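Local atomic coordinates of hypothetical Membrane Spanning Protein (Bacillus cereus, PDB entry 2FB5), a protein that probably catalyses the condensation of two ATP molecules into the second messenger cyclic di-AMP and is required for efficient spore formation. Residues 33-36 with 42-45; 121-126 with 136-141; 105-110 with 172-177. All coordinates share one frame; numbering follows the deposited sequence.

Interaction 1: 33-36 with 42-45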
# COMPACT_ATOMS: atom_id res chain seq x y z
N ARG A 33 -26.61 19.70 24.47
CA ARG A 33 -27.99 19.26 24.22
C ARG A 33 -28.70 18.82 25.50
O ARG A 33 -29.90 19.05 25.67
CB ARG A 33 -28.00 18.15 23.17
CG ARG A 33 -29.39 17.79 22.66
CD ARG A 33 -29.37 16.75 21.52
NE ARG A 33 -28.21 15.84 21.56
CZ ARG A 33 -28.08 14.81 22.39
NH1 ARG A 33 -26.98 14.05 22.34
NH2 ARG A 33 -29.02 14.52 23.28
N ASN A 34 -27.96 18.19 26.41
CA ASN A 34 -28.51 17.82 27.71
C ASN A 34 -28.57 19.01 28.66
O ASN A 34 -29.55 19.15 29.42
CB ASN A 34 -27.72 16.66 28.34
CG ASN A 34 -28.01 15.32 27.66
OD1 ASN A 34 -27.12 14.71 27.07
ND2 ASN A 34 -29.25 14.87 27.75
N ALA A 35 -27.58 19.89 28.61
CA ALA A 35 -27.51 21.03 29.54
C ALA A 35 -28.62 22.08 29.37
O ALA A 35 -29.00 22.74 30.34
CB ALA A 35 -26.15 21.70 29.47
N ILE A 36 -29.14 22.24 28.15
CA ILE A 36 -30.11 23.30 27.88
C ILE A 36 -31.40 23.13 28.71
O ILE A 36 -32.07 24.13 29.02
CB ILE A 36 -30.42 23.45 26.35
CG1 ILE A 36 -31.13 24.78 26.07
CG2 ILE A 36 -31.20 22.24 25.84
CD1 ILE A 36 -31.26 25.15 24.59
N CYS A 42 -26.82 28.10 31.12
CA CYS A 42 -27.02 28.85 29.89
C CYS A 42 -25.95 28.42 28.90
O CYS A 42 -24.77 28.77 29.05
CB CYS A 42 -26.94 30.36 30.14
SG CYS A 42 -27.18 31.30 28.63
N ILE A 43 -26.35 27.66 27.88
CA ILE A 43 -25.39 26.99 27.00
C ILE A 43 -24.64 27.94 26.06
O ILE A 43 -23.71 27.54 25.36
CB ILE A 43 -26.04 25.83 26.20
CG1 ILE A 43 -27.10 26.36 25.24
CG2 ILE A 43 -26.60 24.80 27.18
CD1 ILE A 43 -27.50 25.38 24.13
N LEU A 44 -25.05 29.21 26.07
CA LEU A 44 -24.36 30.24 25.32
C LEU A 44 -22.90 30.39 25.76
O LEU A 44 -22.05 30.80 24.97
CB LEU A 44 -25.10 31.59 25.43
CG LEU A 44 -26.46 31.68 24.73
CD1 LEU A 44 -27.13 33.00 25.06
CD2 LEU A 44 -26.34 31.52 23.22
N CYS A 45 -22.60 30.02 27.00
CA CYS A 45 -21.24 30.09 27.50
C CYS A 45 -20.31 29.06 26.84
O CYS A 45 -19.10 29.14 26.98
CB CYS A 45 -21.22 29.94 29.03
SG CYS A 45 -21.61 28.29 29.59

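Interaction 2: 121-126 with 136-141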
# COMPACT_ATOMS: atom_id res chain seq x y z
N PRO A 121 10.08 32.15 1.09
CA PRO A 121 10.31 33.52 0.59
C PRO A 121 10.17 33.66 -0.95
O PRO A 121 9.63 34.66 -1.43
CB PRO A 121 11.74 33.81 1.03
CG PRO A 121 11.89 33.02 2.32
CD PRO A 121 11.14 31.74 2.03
N LEU A 122 10.64 32.68 -1.72
CA LEU A 122 10.55 32.82 -3.17
C LEU A 122 9.09 32.75 -3.66
O LEU A 122 8.67 33.54 -4.53
CB LEU A 122 11.45 31.81 -3.88
CG LEU A 122 11.36 31.79 -5.42
CD1 LEU A 122 11.65 33.17 -6.02
CD2 LEU A 122 12.32 30.76 -6.00
N LEU A 123 8.31 31.83 -3.11
CA LEU A 123 6.89 31.74 -3.50
C LEU A 123 6.18 33.05 -3.15
O LEU A 123 5.37 33.56 -3.92
CB LEU A 123 6.21 30.57 -2.80
CG LEU A 123 6.55 29.15 -3.25
CD1 LEU A 123 6.04 28.13 -2.24
CD2 LEU A 123 5.93 28.90 -4.63
N GLU A 124 6.50 33.59 -1.97
CA GLU A 124 5.84 34.82 -1.53
C GLU A 124 6.25 36.03 -2.38
O GLU A 124 5.44 36.90 -2.65
CB GLU A 124 6.11 35.09 -0.05
CG GLU A 124 5.51 34.05 0.90
CD GLU A 124 6.04 34.21 2.32
OE1 GLU A 124 6.23 35.37 2.74
OE2 GLU A 124 6.26 33.20 3.02
N SER A 125 7.51 36.05 -2.80
CA SER A 125 8.04 37.09 -3.67
C SER A 125 7.34 37.05 -5.05
O SER A 125 6.94 38.09 -5.59
CB SER A 125 9.55 36.90 -3.82
OG SER A 125 10.10 37.83 -4.72
N ILE A 126 7.18 35.85 -5.60
CA ILE A 126 6.52 35.68 -6.91
C ILE A 126 5.12 36.28 -6.92
O ILE A 126 4.71 36.90 -7.92
CB ILE A 126 6.48 34.19 -7.33
CG1 ILE A 126 7.90 33.72 -7.71
CG2 ILE A 126 5.49 33.97 -8.52
CD1 ILE A 126 8.11 32.19 -7.73
N GLY A 136 -0.57 34.88 -12.90
CA GLY A 136 -0.51 33.54 -13.49
C GLY A 136 -0.11 32.52 -12.43
O GLY A 136 -0.01 32.86 -11.26
N ALA A 137 0.12 31.28 -12.85
CA ALA A 137 0.36 30.17 -11.94
C ALA A 137 1.83 29.85 -11.78
O ALA A 137 2.60 29.92 -12.74
CB ALA A 137 -0.37 28.93 -12.41
N VAL A 138 2.21 29.46 -10.57
CA VAL A 138 3.48 28.80 -10.34
C VAL A 138 3.30 27.30 -10.55
O VAL A 138 2.28 26.74 -10.15
CB VAL A 138 4.01 29.09 -8.91
CG1 VAL A 138 4.94 28.00 -8.42
CG2 VAL A 138 4.70 30.43 -8.90
N LEU A 139 4.27 26.66 -11.19
CA LEU A 139 4.30 25.20 -11.30
C LEU A 139 5.39 24.66 -10.39
O LEU A 139 6.54 25.11 -10.47
CB LEU A 139 4.61 24.78 -12.73
CG LEU A 139 4.90 23.29 -13.01
CD1 LEU A 139 3.79 22.38 -12.45
CD2 LEU A 139 5.08 23.06 -14.51
N VAL A 140 5.04 23.69 -9.55
CA VAL A 140 5.99 23.06 -8.63
C VAL A 140 6.13 21.59 -9.06
O VAL A 140 5.13 20.91 -9.26
CB VAL A 140 5.48 23.14 -7.17
CG1 VAL A 140 6.22 22.16 -6.26
CG2 VAL A 140 5.56 24.57 -6.63
N LYS A 141 7.37 21.14 -9.22
CA LYS A 141 7.64 19.72 -9.43
C LYS A 141 8.57 19.31 -8.30
O LYS A 141 9.72 19.73 -8.27
CB LYS A 141 8.31 19.48 -10.78
CG LYS A 141 8.84 18.07 -11.00
CD LYS A 141 7.70 17.08 -11.25
CE LYS A 141 8.24 15.74 -11.72
NZ LYS A 141 7.10 14.88 -12.17

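Interaction 3: 105-110 with 172-177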
# COMPACT_ATOMS: atom_id res chain seq x y z
N GLU A 105 3.06 19.59 -19.24
CA GLU A 105 3.63 20.52 -20.23
C GLU A 105 2.71 20.80 -21.43
O GLU A 105 2.79 21.88 -22.01
CB GLU A 105 5.02 20.05 -20.69
CG GLU A 105 5.00 18.92 -21.72
CD GLU A 105 4.54 17.59 -21.14
OE1 GLU A 105 3.99 16.77 -21.91
OE2 GLU A 105 4.70 17.37 -19.92
N ALA A 106 1.85 19.86 -21.78
CA ALA A 106 0.91 20.09 -22.89
C ALA A 106 -0.30 20.91 -22.46
O ALA A 106 -1.04 21.43 -23.29
CB ALA A 106 0.47 18.77 -23.50
N LEU A 107 -0.50 21.04 -21.14
CA LEU A 107 -1.69 21.72 -20.60
C LEU A 107 -1.42 23.14 -20.09
O LEU A 107 -2.35 23.94 -19.94
CB LEU A 107 -2.30 20.88 -19.48
CG LEU A 107 -2.89 19.52 -19.86
CD1 LEU A 107 -3.18 18.71 -18.60
CD2 LEU A 107 -4.16 19.70 -20.67
N ILE A 108 -0.15 23.42 -19.78
CA ILE A 108 0.25 24.69 -19.21
C ILE A 108 1.05 25.47 -20.23
O ILE A 108 1.99 24.93 -20.83
CB ILE A 108 1.09 24.46 -17.92
CG1 ILE A 108 0.22 23.85 -16.81
CG2 ILE A 108 1.80 25.74 -17.48
CD1 ILE A 108 1.00 23.51 -15.48
N GLN A 109 0.68 26.72 -20.46
CA GLN A 109 1.50 27.59 -21.29
C GLN A 109 2.48 28.33 -20.37
O GLN A 109 2.06 29.10 -19.50
CB GLN A 109 0.65 28.56 -22.10
CG GLN A 109 -0.35 27.85 -23.04
CD GLN A 109 -1.78 27.93 -22.55
OE1 GLN A 109 -2.45 28.94 -22.76
NE2 GLN A 109 -2.27 26.87 -21.89
N THR A 110 3.77 28.09 -20.58
CA THR A 110 4.82 28.60 -19.69
C THR A 110 4.94 30.12 -19.78
O THR A 110 4.95 30.68 -20.87
CB THR A 110 6.18 27.93 -19.98
OG1 THR A 110 6.05 26.52 -19.85
CG2 THR A 110 7.26 28.41 -19.00
N ILE A 172 -9.54 24.98 -11.04
CA ILE A 172 -10.54 23.97 -11.33
C ILE A 172 -10.27 23.41 -12.71
O ILE A 172 -10.27 22.19 -12.89
CB ILE A 172 -11.99 24.52 -11.20
CG1 ILE A 172 -12.25 24.96 -9.76
CG2 ILE A 172 -13.01 23.47 -11.61
CD1 ILE A 172 -13.54 25.75 -9.57
N GLY A 173 -10.00 24.30 -13.66
CA GLY A 173 -9.81 23.92 -15.07
C GLY A 173 -8.65 22.96 -15.28
O GLY A 173 -8.79 21.98 -16.01
N LEU A 174 -7.52 23.22 -14.63
CA LEU A 174 -6.38 22.32 -14.73
C LEU A 174 -6.67 20.99 -14.02
O LEU A 174 -6.27 19.91 -14.51
CB LEU A 174 -5.08 22.95 -14.18
CG LEU A 174 -3.85 22.06 -14.41
CD1 LEU A 174 -3.59 21.82 -15.92
CD2 LEU A 174 -2.59 22.58 -13.69
N SER A 175 -7.37 21.05 -12.89
CA SER A 175 -7.67 19.85 -12.12
C SER A 175 -8.62 18.88 -12.83
O SER A 175 -8.69 17.70 -12.46
CB SER A 175 -8.22 20.22 -10.74
OG SER A 175 -9.59 20.59 -10.81
N GLU A 176 -9.35 19.39 -13.84
CA GLU A 176 -10.26 18.58 -14.68
C GLU A 176 -9.51 17.77 -15.74
O GLU A 176 -10.02 16.78 -16.25
CB GLU A 176 -11.30 19.47 -15.39
CG GLU A 176 -12.36 20.13 -14.49
CD GLU A 176 -13.18 21.25 -15.17
OE1 GLU A 176 -12.86 21.67 -16.30
OE2 GLU A 176 -14.15 21.74 -14.56
N LYS A 177 -8.31 18.22 -16.10
CA LYS A 177 -7.57 17.62 -17.21
C LYS A 177 -6.36 16.81 -16.75
O LYS A 177 -5.67 16.21 -17.57
CB LYS A 177 -7.10 18.73 -18.16
CG LYS A 177 -8.22 19.57 -18.74
CD LYS A 177 -9.09 18.73 -19.66
CE LYS A 177 -10.23 19.56 -20.22
NZ LYS A 177 -11.00 18.80 -21.25

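Interaction 1: 33-36 with 42-45
I43 reaches across from the 3-10 segment 43-45 to A35 of helix 4-35 and to I36 beside it in the chain, and every contact between the two segments is made through it. The apolar contacts use both of its branches. Methyl CG2 of I43 sits 3.9 Å from CB of A35, a side chain that starts out toward the facing segment, and also touches the base of I36. CD1 of I43 takes the outer part of I36, 3.8 Å from CD1 of I36, and reaches the base as well, with CD1 of I43 4.1 Å from CB of I36. I36 holds CG1 anti to its backbone N (chi1 -165°) and continues nearly straight to CD1, so its long branch extends beside the tip of I43 and the two side chains meet at a slant. In I43, CG1 is placed between the backbone N and the carbonyl carbon (chi1 64°), which lets CG2 and CD1 both face A35 and I36.

CG2 of I43 also packs on the main chain, nearest at the backbone N of I36, 3.7 Å away. No hydrogen bond links the segments. The polar order is local instead, with N of C45 bonded to O of C42 at 3.2 Å where the 3-10 segment begins. I36 is exposed and I43 partly so, making this a small apolar patch on the surface. The contact lies at the turn of a helical hairpin, between helices 4-35 and 47-70 of the N-terminal CdaS region.

Interaction 2: 121-126 with 136-141
V138 carries the side-chain contacts of strand 137-141 with L123 and I126 of helix 120-126. The segment enters at G136, whose backbone angles (phi 135°, psi -173°) would press any side chain against the preceding carbonyl oxygen, and passes to A137, which points away from the helix. These two residues end the Asp-Gly-Ala signature of diadenylate cyclases.

At V138 the chain turns a side chain toward the helix, and its two methyls divide the work. CG2 fits against I126, at 3.6 Å from CG2 and 4.0 Å from CD1 of that residue, so it meets both ends of the branched isoleucine. CG1 goes to L123, lying 4.0 Å from its CD2. The valine crosses each partner at about a right angle. CG1 of V138 stands anti to the backbone N (chi1 155°), which spreads the methyls between side chains three residues apart on the helix. L123 leaves its helix obliquely, and only the end of its chain approaches the strand. L139 alternates to the other side of the strand. V140 returns at the edge of the contact, its CG2 4.8 Å from CD2 of L123, and K141 ends the segment in a salt bridge with E99.

All three touching residues are buried. Strand 137-141 runs parallel to strand 94-98, where V138 is hydrogen-bonded to L95 and V97, and antiparallel to strand 144-150, which bonds A137 and L139. Helix 120-126 lies over one face of this sheet, with L123 also on I96 and I145, and I126 on L114 of strand 112-117.

Interaction 3: 105-110 with 172-177
Beside L174, which packs against L107 and I108, the carbonyl O of I172 is gripped twice at the end of helix 166-175. OG of S175 donates to it at 2.7 Å, approaching at a C=O...donor angle of 118° and tilted 25° from the carbonyl plane, while N of E176 adds a weak bond to the same oxygen at 3.1 Å. S175 OG is bonded in addition to the backbone N of G198, and N of K177 bonds to O of L174, which S178 OG also reaches.

On the side of the loop, the two methyls of L174 part between neighbouring residues. CD1 of L174 comes up to L107, 3.9 Å from its CB, and CD2 meets the tip of I108, 4.1 Å from its CD1, the two side chains crossing at about a right angle. With CG of L174 anti to the backbone N (chi1 -174°), the branch is carried out to the loop although the side chain does not set off directly toward it.

L107 reaches further along the segment. Its CD1 lies 3.9 Å from CB of K177 and 3.7 Å from O of K177, and CD2 is 4.0 Å from the same CB, so both methyls press on CB from the loop side. K177 then bends away, taking its amine from the leucine.

Apart from the L107 methyl against a carbonyl oxygen, carbon meets carbon, and no hydrogen bond crosses. Cohesion comes from van der Waals contact, from buried I108 and L174 to the more open L107 and K177, whereas the hydrogen bonds of the helix end run within it and to residues such as G198 and S178, not to segment 105-110.

How the interactions relate
Interaction 1 stands apart from the other two: its centre is 47 Å from that of interaction 2 and 50 Å from that of interaction 3, on the opposite side of the chain's centre, at the far end of the N-terminal helical hairpin. Interactions 2 and 3 both belong to the nucleotide-binding region, with centres 16 Å apart, and they touch where CD2 of L139 lies 4.2 Å from CD1 of I108. Along the chain, interaction 2 is nested in the loop closed by interaction 3. Segment 136-141 begins in the Asp-Gly-Ala signature, and helix 166-175 carries the Arg-His-Arg signature, sequences expected to belong to the cyclase active site.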